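Local coordinates for 3'-5'-exonuclease (Saccharomyces cerevisiae, PDB 3E2V), which cleaves DNA as a magnesium-dependent TatD-type nuclease, probably cutting double strands internally and trimming them from the 3' end, at residues A[46-50]-A[331-335]; A[142-146]-A[190-194]; A[217-223]-A[239-244]; A[302-308]-A[356-362]. All blocks are in the same frame, centred on the assembly; numbering follows the deposited sequence.

Contact 1 of 4, residues A[46-50]-A[331-335]; sequences RAAQR and PAFKS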
# COMPACT_ATOMS: atom_id res chain seq x y z
N ARG A 46 1.48 -17.57 10.70
CA ARG A 46 0.01 -17.55 10.73
C ARG A 46 -0.55 -17.25 9.34
O ARG A 46 -1.50 -17.90 8.88
CB ARG A 46 -0.53 -16.54 11.73
CG ARG A 46 -0.31 -16.94 13.17
CD ARG A 46 -1.03 -16.02 14.11
NE ARG A 46 -0.45 -14.68 14.26
CZ ARG A 46 0.57 -14.38 15.06
NH1 ARG A 46 1.22 -15.34 15.72
NH2 ARG A 46 0.98 -13.12 15.15
N ALA A 47 0.04 -16.26 8.66
CA ALA A 47 -0.42 -15.91 7.32
C ALA A 47 -0.26 -17.08 6.33
O ALA A 47 -1.15 -17.38 5.54
CB ALA A 47 0.31 -14.65 6.83
N ALA A 48 0.90 -17.75 6.39
CA ALA A 48 1.19 -18.88 5.49
C ALA A 48 0.20 -20.02 5.73
O ALA A 48 -0.29 -20.66 4.78
CB ALA A 48 2.61 -19.36 5.67
N GLN A 49 -0.13 -20.24 6.99
CA GLN A 49 -1.09 -21.28 7.37
C GLN A 49 -2.48 -20.96 6.82
O GLN A 49 -3.26 -21.88 6.53
CB GLN A 49 -1.11 -21.44 8.89
CG GLN A 49 -1.96 -22.63 9.35
CD GLN A 49 -1.75 -22.98 10.80
OE1 GLN A 49 -0.61 -22.99 11.30
NE2 GLN A 49 -2.83 -23.29 11.48
N ARG A 50 -2.79 -19.67 6.68
CA ARG A 50 -4.06 -19.24 6.08
C ARG A 50 -3.90 -18.83 4.60
O ARG A 50 -4.63 -17.98 4.08
CB ARG A 50 -4.72 -18.13 6.92
CG ARG A 50 -4.87 -18.44 8.41
CD ARG A 50 -5.55 -19.80 8.63
NE ARG A 50 -6.81 -19.86 7.88
CZ ARG A 50 -7.38 -20.99 7.47
NH1 ARG A 50 -6.80 -22.17 7.74
NH2 ARG A 50 -8.52 -20.94 6.80
N PRO A 331 -11.88 -15.61 15.41
CA PRO A 331 -10.70 -15.25 14.63
C PRO A 331 -9.94 -16.49 14.16
O PRO A 331 -10.25 -17.60 14.59
CB PRO A 331 -9.86 -14.45 15.63
CG PRO A 331 -10.27 -14.99 16.97
CD PRO A 331 -11.73 -15.26 16.83
N ALA A 332 -8.93 -16.31 13.30
CA ALA A 332 -8.25 -17.45 12.69
C ALA A 332 -7.39 -18.26 13.68
O ALA A 332 -7.08 -19.43 13.46
CB ALA A 332 -7.40 -16.99 11.52
N PHE A 333 -6.98 -17.58 14.75
CA PHE A 333 -6.15 -18.12 15.83
C PHE A 333 -6.65 -17.43 17.09
O PHE A 333 -7.30 -16.40 17.00
CB PHE A 333 -4.67 -17.74 15.60
CG PHE A 333 -4.08 -18.34 14.35
CD1 PHE A 333 -3.47 -19.58 14.39
CD2 PHE A 333 -4.17 -17.67 13.13
CE1 PHE A 333 -2.94 -20.15 13.24
CE2 PHE A 333 -3.64 -18.24 11.97
CZ PHE A 333 -3.03 -19.48 12.02
N LYS A 334 -6.34 -17.99 18.26
CA LYS A 334 -6.78 -17.37 19.51
C LYS A 334 -6.18 -15.98 19.59
O LYS A 334 -5.02 -15.80 19.24
CB LYS A 334 -6.29 -18.18 20.72
CG LYS A 334 -6.77 -17.63 22.08
CD LYS A 334 -8.28 -17.63 22.17
CE LYS A 334 -8.82 -16.88 23.39
NZ LYS A 334 -10.29 -16.63 23.21
N SER A 335 -6.97 -15.01 20.04
CA SER A 335 -6.59 -13.60 20.12
C SER A 335 -6.59 -13.19 21.59
O SER A 335 -7.58 -13.43 22.29
CB SER A 335 -7.60 -12.76 19.34
OG SER A 335 -7.26 -11.39 19.26

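Contact 2 of 4, residues A[142-146]-A[190-194]; sequences YDLMN and LNDKL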
# COMPACT_ATOMS: atom_id res chain seq x y z
N TYR A 142 15.96 8.83 -5.75
CA TYR A 142 16.26 8.21 -7.05
C TYR A 142 17.40 7.22 -6.93
O TYR A 142 17.31 6.07 -7.40
CB TYR A 142 16.62 9.32 -8.04
CG TYR A 142 16.91 8.86 -9.46
CD1 TYR A 142 15.95 8.15 -10.19
CD2 TYR A 142 18.11 9.15 -10.07
CE1 TYR A 142 16.18 7.74 -11.49
CE2 TYR A 142 18.36 8.75 -11.39
CZ TYR A 142 17.39 8.04 -12.09
OH TYR A 142 17.61 7.63 -13.39
N ASP A 143 18.47 7.66 -6.28
CA ASP A 143 19.64 6.79 -6.08
C ASP A 143 19.29 5.51 -5.33
O ASP A 143 19.72 4.42 -5.71
CB ASP A 143 20.75 7.54 -5.36
CG ASP A 143 21.47 8.56 -6.26
OD1 ASP A 143 21.26 8.57 -7.50
OD2 ASP A 143 22.24 9.36 -5.69
N LEU A 144 18.48 5.63 -4.28
CA LEU A 144 18.02 4.47 -3.53
C LEU A 144 17.22 3.49 -4.39
O LEU A 144 17.46 2.28 -4.38
CB LEU A 144 17.17 4.91 -2.33
CG LEU A 144 16.67 3.78 -1.42
CD1 LEU A 144 17.85 3.05 -0.80
CD2 LEU A 144 15.78 4.37 -0.33
N MET A 145 16.26 4.02 -5.14
CA MET A 145 15.47 3.20 -6.06
C MET A 145 16.37 2.47 -7.05
O MET A 145 16.21 1.27 -7.25
CB MET A 145 14.44 4.07 -6.80
CG MET A 145 13.34 4.64 -5.93
SD MET A 145 12.14 5.63 -6.93
CE MET A 145 10.99 6.15 -5.61
N ASN A 146 17.32 3.18 -7.65
CA ASN A 146 18.22 2.54 -8.60
C ASN A 146 19.10 1.46 -7.96
O ASN A 146 19.25 0.39 -8.54
CB ASN A 146 19.08 3.57 -9.30
CG ASN A 146 18.30 4.36 -10.29
OD1 ASN A 146 17.35 3.86 -10.90
ND2 ASN A 146 18.69 5.61 -10.48
N LEU A 190 12.23 8.20 -14.90
CA LEU A 190 13.54 8.75 -15.33
C LEU A 190 14.42 7.82 -16.13
O LEU A 190 15.30 8.28 -16.88
CB LEU A 190 14.33 9.27 -14.14
CG LEU A 190 14.10 10.74 -13.80
CD1 LEU A 190 15.07 11.17 -12.72
CD2 LEU A 190 14.21 11.69 -15.00
N ASN A 191 14.22 6.53 -15.96
CA ASN A 191 14.97 5.55 -16.73
C ASN A 191 14.09 4.35 -17.06
O ASN A 191 12.99 4.20 -16.49
CB ASN A 191 16.28 5.17 -16.01
CG ASN A 191 16.05 4.43 -14.70
OD1 ASN A 191 15.37 3.41 -14.65
ND2 ASN A 191 16.64 4.95 -13.62
N ASP A 192 14.54 3.49 -17.97
CA ASP A 192 13.69 2.39 -18.45
C ASP A 192 13.29 1.40 -17.36
O ASP A 192 12.15 0.92 -17.34
CB ASP A 192 14.34 1.65 -19.63
CG ASP A 192 14.39 2.48 -20.90
OD1 ASP A 192 13.75 3.55 -20.98
OD2 ASP A 192 15.09 2.04 -21.84
N LYS A 193 14.21 1.09 -16.45
CA LYS A 193 13.94 0.09 -15.43
C LYS A 193 12.85 0.57 -14.47
O LYS A 193 11.87 -0.13 -14.25
CB LYS A 193 15.20 -0.28 -14.66
CG LYS A 193 15.06 -1.57 -13.83
CD LYS A 193 16.31 -1.85 -12.98
CE LYS A 193 17.53 -2.28 -13.81
NZ LYS A 193 18.79 -2.33 -12.99
N LEU A 194 13.02 1.77 -13.94
CA LEU A 194 12.00 2.32 -13.04
C LEU A 194 10.68 2.57 -13.76
O LEU A 194 9.63 2.40 -13.16
CB LEU A 194 12.48 3.61 -12.38
CG LEU A 194 13.73 3.48 -11.47
CD1 LEU A 194 13.97 4.77 -10.71
CD2 LEU A 194 13.61 2.28 -10.49
O HOH W 1 19.22 -0.11 -11.23

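Contact 3 of 4, residues A[217-223]-A[239-244]; sequences FVVGFTD and SGFYKF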
# COMPACT_ATOMS: atom_id res chain seq x y z
N PHE A 217 0.52 12.54 -16.76
CA PHE A 217 1.46 11.46 -17.04
C PHE A 217 0.85 10.37 -17.94
O PHE A 217 1.57 9.71 -18.68
CB PHE A 217 1.91 10.84 -15.72
CG PHE A 217 2.86 11.70 -14.92
CD1 PHE A 217 4.25 11.53 -15.04
CD2 PHE A 217 2.38 12.71 -14.08
CE1 PHE A 217 5.13 12.34 -14.31
CE2 PHE A 217 3.26 13.51 -13.34
CZ PHE A 217 4.63 13.33 -13.47
N VAL A 218 -0.46 10.15 -17.85
CA VAL A 218 -1.12 9.17 -18.71
C VAL A 218 -1.06 9.61 -20.18
O VAL A 218 -0.74 8.80 -21.07
CB VAL A 218 -2.60 8.92 -18.25
CG1 VAL A 218 -3.39 8.17 -19.34
CG2 VAL A 218 -2.62 8.14 -16.93
N VAL A 219 -1.33 10.90 -20.42
CA VAL A 219 -1.31 11.47 -21.78
C VAL A 219 0.09 11.86 -22.21
O VAL A 219 0.44 11.69 -23.38
CB VAL A 219 -2.25 12.68 -21.91
CG1 VAL A 219 -2.15 13.31 -23.31
CG2 VAL A 219 -3.68 12.21 -21.61
N GLY A 220 0.89 12.34 -21.26
CA GLY A 220 2.25 12.83 -21.52
C GLY A 220 2.34 14.35 -21.41
O GLY A 220 1.41 15.06 -21.79
N PHE A 221 3.43 14.83 -20.84
CA PHE A 221 3.69 16.28 -20.80
C PHE A 221 5.18 16.54 -20.77
O PHE A 221 5.97 15.67 -20.42
CB PHE A 221 3.02 16.95 -19.59
CG PHE A 221 3.71 16.64 -18.29
CD1 PHE A 221 4.57 17.55 -17.69
CD2 PHE A 221 3.50 15.41 -17.67
CE1 PHE A 221 5.21 17.24 -16.48
CE2 PHE A 221 4.13 15.09 -16.49
CZ PHE A 221 4.97 16.00 -15.88
N THR A 222 5.56 17.77 -21.13
CA THR A 222 6.95 18.17 -21.19
C THR A 222 7.26 19.15 -20.07
O THR A 222 6.55 20.14 -19.88
CB THR A 222 7.28 18.78 -22.58
OG1 THR A 222 6.99 17.80 -23.58
CG2 THR A 222 8.75 19.16 -22.67
N ASP A 223 8.32 18.84 -19.31
CA ASP A 223 8.75 19.67 -18.19
C ASP A 223 9.98 20.46 -18.61
O ASP A 223 11.11 20.01 -18.42
CB ASP A 223 9.07 18.78 -16.98
CG ASP A 223 9.54 19.57 -15.77
OD1 ASP A 223 9.36 20.80 -15.71
OD2 ASP A 223 10.13 18.95 -14.87
N SER A 239 14.62 15.35 -23.53
CA SER A 239 13.42 16.03 -24.04
C SER A 239 12.58 16.67 -22.95
O SER A 239 11.89 17.65 -23.20
CB SER A 239 12.55 15.07 -24.86
OG SER A 239 11.93 14.10 -24.01
N GLY A 240 12.62 16.10 -21.75
CA GLY A 240 11.74 16.54 -20.67
C GLY A 240 10.33 15.98 -20.75
O GLY A 240 9.44 16.43 -20.01
N PHE A 241 10.11 15.06 -21.69
CA PHE A 241 8.79 14.46 -21.91
C PHE A 241 8.57 13.28 -20.97
O PHE A 241 9.29 12.27 -21.03
CB PHE A 241 8.63 14.03 -23.37
CG PHE A 241 7.27 13.48 -23.71
CD1 PHE A 241 6.16 14.30 -23.73
CD2 PHE A 241 7.12 12.15 -24.05
CE1 PHE A 241 4.89 13.80 -24.06
CE2 PHE A 241 5.86 11.64 -24.38
CZ PHE A 241 4.75 12.47 -24.38
N TYR A 242 7.57 13.43 -20.12
CA TYR A 242 7.16 12.41 -19.15
C TYR A 242 5.84 11.77 -19.58
O TYR A 242 4.84 12.46 -19.74
CB TYR A 242 6.95 13.05 -17.78
CG TYR A 242 8.25 13.46 -17.12
CD1 TYR A 242 9.01 12.54 -16.41
CD2 TYR A 242 8.73 14.77 -17.23
CE1 TYR A 242 10.20 12.89 -15.81
CE2 TYR A 242 9.92 15.14 -16.63
CZ TYR A 242 10.65 14.19 -15.92
OH TYR A 242 11.83 14.54 -15.32
N LYS A 243 5.85 10.45 -19.75
CA LYS A 243 4.61 9.71 -20.03
C LYS A 243 4.73 8.30 -19.47
O LYS A 243 5.74 7.64 -19.69
CB LYS A 243 4.32 9.65 -21.55
CG LYS A 243 2.97 9.04 -21.87
CD LYS A 243 2.73 8.94 -23.38
CE LYS A 243 1.30 8.43 -23.62
NZ LYS A 243 1.05 8.16 -25.08
N PHE A 244 3.69 7.83 -18.78
CA PHE A 244 3.72 6.45 -18.31
C PHE A 244 3.83 5.47 -19.48
O PHE A 244 3.18 5.62 -20.52
CB PHE A 244 2.46 6.09 -17.54
CG PHE A 244 2.27 6.81 -16.23
CD1 PHE A 244 3.35 7.19 -15.42
CD2 PHE A 244 0.99 7.01 -15.76
CE1 PHE A 244 3.12 7.84 -14.17
CE2 PHE A 244 0.76 7.64 -14.53
CZ PHE A 244 1.83 8.04 -13.73
O HOH W 2 0.49 6.37 -20.67
O HOH W 3 12.07 17.19 -15.00

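Contact 4 of 4, residues A[302-308]-A[356-362]; sequences TDAPWCE and RNEPCNM. With MG (magnesium ion), chain E; GOL (glycerol), chain D.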
# COMPACT_ATOMS: atom_id res chain seq x y z
N THR A 302 -4.87 -6.35 3.35
CA THR A 302 -5.37 -6.20 4.72
C THR A 302 -5.15 -4.81 5.30
O THR A 302 -5.92 -4.34 6.15
CB THR A 302 -4.74 -7.20 5.73
OG1 THR A 302 -3.31 -7.03 5.77
CG2 THR A 302 -5.13 -8.65 5.41
N ASP A 303 -4.08 -4.13 4.86
CA ASP A 303 -3.61 -2.90 5.54
C ASP A 303 -3.20 -3.18 6.98
O ASP A 303 -3.11 -2.24 7.79
CB ASP A 303 -4.63 -1.75 5.45
CG ASP A 303 -3.96 -0.39 5.49
OD1 ASP A 303 -2.87 -0.24 4.89
OD2 ASP A 303 -4.53 0.53 6.12
N ALA A 304 -2.91 -4.45 7.29
CA ALA A 304 -2.52 -4.80 8.67
C ALA A 304 -1.37 -3.88 9.13
O ALA A 304 -0.44 -3.59 8.36
CB ALA A 304 -2.12 -6.23 8.73
N PRO A 305 -1.40 -3.40 10.38
CA PRO A 305 -2.29 -3.79 11.47
C PRO A 305 -3.64 -3.08 11.53
O PRO A 305 -4.39 -3.28 12.49
CB PRO A 305 -1.48 -3.40 12.70
CG PRO A 305 -0.83 -2.11 12.27
CD PRO A 305 -0.43 -2.36 10.80
N TRP A 306 -3.93 -2.25 10.53
CA TRP A 306 -5.17 -1.48 10.46
C TRP A 306 -6.27 -2.27 9.76
O TRP A 306 -6.04 -3.38 9.26
CB TRP A 306 -4.91 -0.19 9.67
CG TRP A 306 -3.63 0.47 10.09
CD1 TRP A 306 -2.49 0.63 9.34
CD2 TRP A 306 -3.35 1.04 11.37
NE1 TRP A 306 -1.53 1.27 10.07
CE2 TRP A 306 -2.02 1.53 11.32
CE3 TRP A 306 -4.09 1.19 12.55
CZ2 TRP A 306 -1.42 2.16 12.43
CZ3 TRP A 306 -3.49 1.81 13.65
CH2 TRP A 306 -2.17 2.29 13.57
N CYS A 307 -7.48 -1.71 9.77
CA CYS A 307 -8.58 -2.19 8.93
C CYS A 307 -9.13 -3.56 9.30
O CYS A 307 -9.61 -4.31 8.44
CB CYS A 307 -8.22 -2.11 7.45
SG CYS A 307 -7.85 -0.41 6.90
N GLU A 308 -9.11 -3.88 10.60
CA GLU A 308 -9.80 -5.08 11.09
C GLU A 308 -11.26 -5.03 10.67
O GLU A 308 -11.90 -3.99 10.78
CB GLU A 308 -9.70 -5.16 12.62
CG GLU A 308 -10.27 -6.42 13.22
CD GLU A 308 -10.31 -6.40 14.74
OE1 GLU A 308 -9.98 -5.35 15.36
OE2 GLU A 308 -10.70 -7.44 15.34
N ARG A 356 -5.26 -5.84 16.72
CA ARG A 356 -4.14 -5.73 15.79
C ARG A 356 -4.42 -6.64 14.60
O ARG A 356 -4.37 -7.87 14.71
CB ARG A 356 -2.81 -6.11 16.45
CG ARG A 356 -1.58 -5.93 15.55
CD ARG A 356 -0.31 -6.43 16.23
NE ARG A 356 -0.25 -7.90 16.22
CZ ARG A 356 0.82 -8.63 16.54
NH1 ARG A 356 1.97 -8.06 16.91
NH2 ARG A 356 0.74 -9.96 16.49
N ASN A 357 -4.72 -6.03 13.45
CA ASN A 357 -5.02 -6.84 12.27
C ASN A 357 -3.75 -7.52 11.73
O ASN A 357 -2.64 -7.09 12.03
CB ASN A 357 -5.71 -5.99 11.20
CG ASN A 357 -6.43 -6.83 10.17
OD1 ASN A 357 -6.72 -8.01 10.39
ND2 ASN A 357 -6.70 -6.22 9.02
N GLU A 358 -3.93 -8.60 10.97
CA GLU A 358 -2.80 -9.36 10.44
C GLU A 358 -3.04 -9.80 9.00
O GLU A 358 -4.20 -9.92 8.58
CB GLU A 358 -2.54 -10.61 11.28
CG GLU A 358 -2.21 -10.33 12.74
CD GLU A 358 -1.59 -11.53 13.44
OE1 GLU A 358 -1.44 -12.60 12.80
OE2 GLU A 358 -1.27 -11.42 14.64
N PRO A 359 -1.95 -10.07 8.26
CA PRO A 359 -2.12 -10.59 6.89
C PRO A 359 -2.87 -11.93 6.81
O PRO A 359 -3.45 -12.24 5.75
CB PRO A 359 -0.67 -10.72 6.37
CG PRO A 359 0.19 -10.75 7.61
CD PRO A 359 -0.52 -9.87 8.61
N CYS A 360 -2.90 -12.71 7.89
CA CYS A 360 -3.67 -13.96 7.83
C CYS A 360 -5.16 -13.73 7.68
O CYS A 360 -5.93 -14.68 7.49
CB CYS A 360 -3.42 -14.87 9.05
SG CYS A 360 -3.98 -14.21 10.64
N ASN A 361 -5.58 -12.47 7.77
CA ASN A 361 -6.98 -12.12 7.60
C ASN A 361 -7.36 -11.76 6.16
O ASN A 361 -8.47 -11.30 5.91
CB ASN A 361 -7.38 -11.03 8.60
CG ASN A 361 -7.46 -11.57 10.01
OD1 ASN A 361 -7.51 -12.78 10.22
ND2 ASN A 361 -7.43 -10.68 10.99
N MET A 362 -6.46 -12.02 5.23
CA MET A 362 -6.79 -11.90 3.80
C MET A 362 -8.06 -12.66 3.44
O MET A 362 -8.91 -12.16 2.70
CB MET A 362 -5.62 -12.41 2.95
CG MET A 362 -4.52 -11.35 2.78
SD MET A 362 -4.97 -9.86 1.75
CE MET A 362 -4.86 -10.65 0.09
MG MG E . -2.30 1.77 4.06
C1 GOL D . -7.76 -8.47 15.67
O1 GOL D . -8.68 -8.45 16.76
C2 GOL D . -7.07 -9.83 15.54
O2 GOL D . -6.38 -10.13 16.72
C3 GOL D . -8.09 -10.94 15.30
O3 GOL D . -8.35 -11.07 13.91
O HOH W 4 -8.38 -5.47 6.30
O HOH W 5 -1.82 2.31 5.99
O HOH W 6 -4.08 2.65 4.36
O HOH W 7 -0.33 1.20 3.89
O HOH W 8 -1.82 4.17 3.27

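Contact 1 of 4, residues A[46-50]-A[331-335]
Arg46 lays the aliphatic part of its side chain over one face of the Phe333 ring. Its CG stands 3.8 Å from the ring centroid and 11° off the normal, a CH-pi contact, while Arg46 CB reaches Phe333 CE2 at 3.6 Å. Gln49, its CG anti to the backbone N (chi1 -173°), swings its amide to the ring's rim: CD lies in the ring plane, and NE2 approaches Phe333 CE1 to 3.6 Å. Arg50 adds CG against Phe333 CE2 at 3.8 Å, and its CG also rests loosely near the methyl of Ala332. The ring thus docks against the last turn of helix 40-49, one of the outer helices of the TIM barrel of this metal-dependent hydrolase. Phe333 lies beside the small parallel pair of strands 334-336 and 351-353, apart from the barrel, and Met352 of the second strand packs against both Arg46 and Phe333. Farther out, salt bridges anchor the arginine heads: Arg46 turns at chi3 (-73°) to bring NE to Glu358 and NH2 to Asp39, and Arg50 NH2 pairs with Glu363.

Contact 2 of 4, residues A[142-146]-A[190-194]
Tyr142 is the centre of the tight part of this contact, its ring held between two groups. Leu190 CD1 sits over one face, 3.9 Å from the ring centroid as a CH-pi contact, and Asn146 ND2 from the next turn of the same helix lies above the opposite face. Leu190 CB presses on Tyr142 CE1 at 3.6 Å. Leu194 CD1 reaches the same Tyr142 CE1 at 3.8 Å and also touches Met145 CB; leucines at both ends of 190-194 thus pack on the helix. Between them, Asn191 ND2 donates to Tyr142 OH at 2.9 Å and to Asn146 OD1 at 3.0 Å, both acceptors near its amide plane; together the two bonds fix the rotation of this amide. Asn191 is the N-cap of the short helix 192-195: with chi1 at 66°, CG lies between the backbone N and the carbonyl carbon, and OD1 takes an almost straight bond from Leu194 N (176°). One side chain thus caps the short helix and grips another, helix 132-149, in the outer helical layer of the TIM barrel, where Ile187 of helix 174-187 also packs on Tyr142 and Met145. The other margin is looser and wet. Exposed Lys193 makes no direct contact with 142-146, and its NZ reaches helix 132-149 through a water that accepts from it and donates to Asn146 O at 2.7 Å.

Contact 3 of 4, residues A[217-223]-A[239-244]
Phe244 takes Phe217 CB squarely over one face of its ring, 3.5 Å from the centroid. The Phe217 and Phe244 rings are near parallel but slid apart, so they barely overlap. Phe217's own ring has Phe221 CE2 above the centre of one face, with Phe217 CG lying in the plane of the Phe221 ring at its edge. Phe221 CG lies between its backbone N and carbonyl carbon (chi1 73°), which brings CE2 to 3.7 Å from Tyr242 CB. Tyr242 meets Asp223 CB at its edge, and a water bridges its OH to Asp223 OD2. On the other side of the ribbon, Thr222 OG1 comes to the edge of the Phe241 ring, 3.6 Å from CD1.

Between these faces runs a short antiparallel ribbon, in the connection between helix 207-219 and strand 250-252, outside the parallel TIM barrel. Phe221 and Tyr242 form its hydrogen-bonded pair, Thr222 and Phe241 the non-hydrogen-bonded one. Asp223 N to Gly240 O (2.7 Å) continues the pairing, while Phe244 N to Phe217 O (2.8 Å) ties the second segment to the end of helix 207-219. Gly220, with positive phi, is the first residue after that helix and lies against the Phe241 ring. The Phe221 and Tyr242 face turns to helix 174-187, where Phe221 touches Glu182, Tyr242 packs on Lys186 and Asp223 salt-bridges it; Phe244 folds back onto Leu214 of helix 207-219.

Contact 4 of 4, residues A[302-308]-A[356-362]
Asn357 carries the hydrogen bonds between these two loops. Its backbone N donates to Pro305 O at 2.9 Å, and its ND2 to Trp306 O at 2.9 Å. The latter reach follows from CG standing anti to the backbone N (chi1 -162°). Asn357 OD1 in turn accepts from Asn361 ND2 at 2.8 Å, so both ends of the amide are engaged. A water donates to Thr302 O and Cys307 O beside this amide.

In van der Waals contact, Thr302 CG2 is wedged between Glu358 O and Met362 CG, and Ala304 CB lies 3.4 Å from Asn357 O; Ala304 CB and Pro359 CD form an apolar pair at 4.0 Å, and Pro305 CB rests on Arg356 CG. Asn357 O is buried without a hydrogen-bond partner in the model; Pro305 CA supplies a CA-H...O contact. Buried charges pair: Arg356 NH2 with Glu358 OE2, Arg356 also with Asp39 and Glu358 with Arg46. A glycerol, probably from the crystallisation liquor, links Glu308 OE2 to Asn361 ND2.

Asp303 points away from the 356-362 loop and binds magnesium through OD1 at 2.2 Å, with His253 and waters completing the site at the C-terminal end of barrel strand 298-300. Thr302 OG1, also hydrogen-bonded to Asp16, closes an ST turn onto Ala304 N, a cis peptide precedes Pro305, and a disulfide joins Cys307 to Cys279. These constraints, with the asparagine bonds, probably hold the loop of the metal-binding aspartate in shape.

Contacts 2 and 4 are largely buried, contact 3 is partly so, and contact 1 lies at the surface. Contacts 1 and 4 are neighbours, about 11 Å between centres, and meet at helix 40-49: Ala47 packs on Cys360, and the charged network of Arg46 runs between them. On the opposite side of the chain's centre, contacts 2 and 3 touch where Leu190 meets the hydroxyl of Tyr242, and helix 174-187 serves both. Their chemistry differs with place: ring and arginine methylenes in contact 1, amide capping in contact 2, strand pairing and aromatics in contact 3, and loop-to-loop amide bonds beside the metal in contact 4.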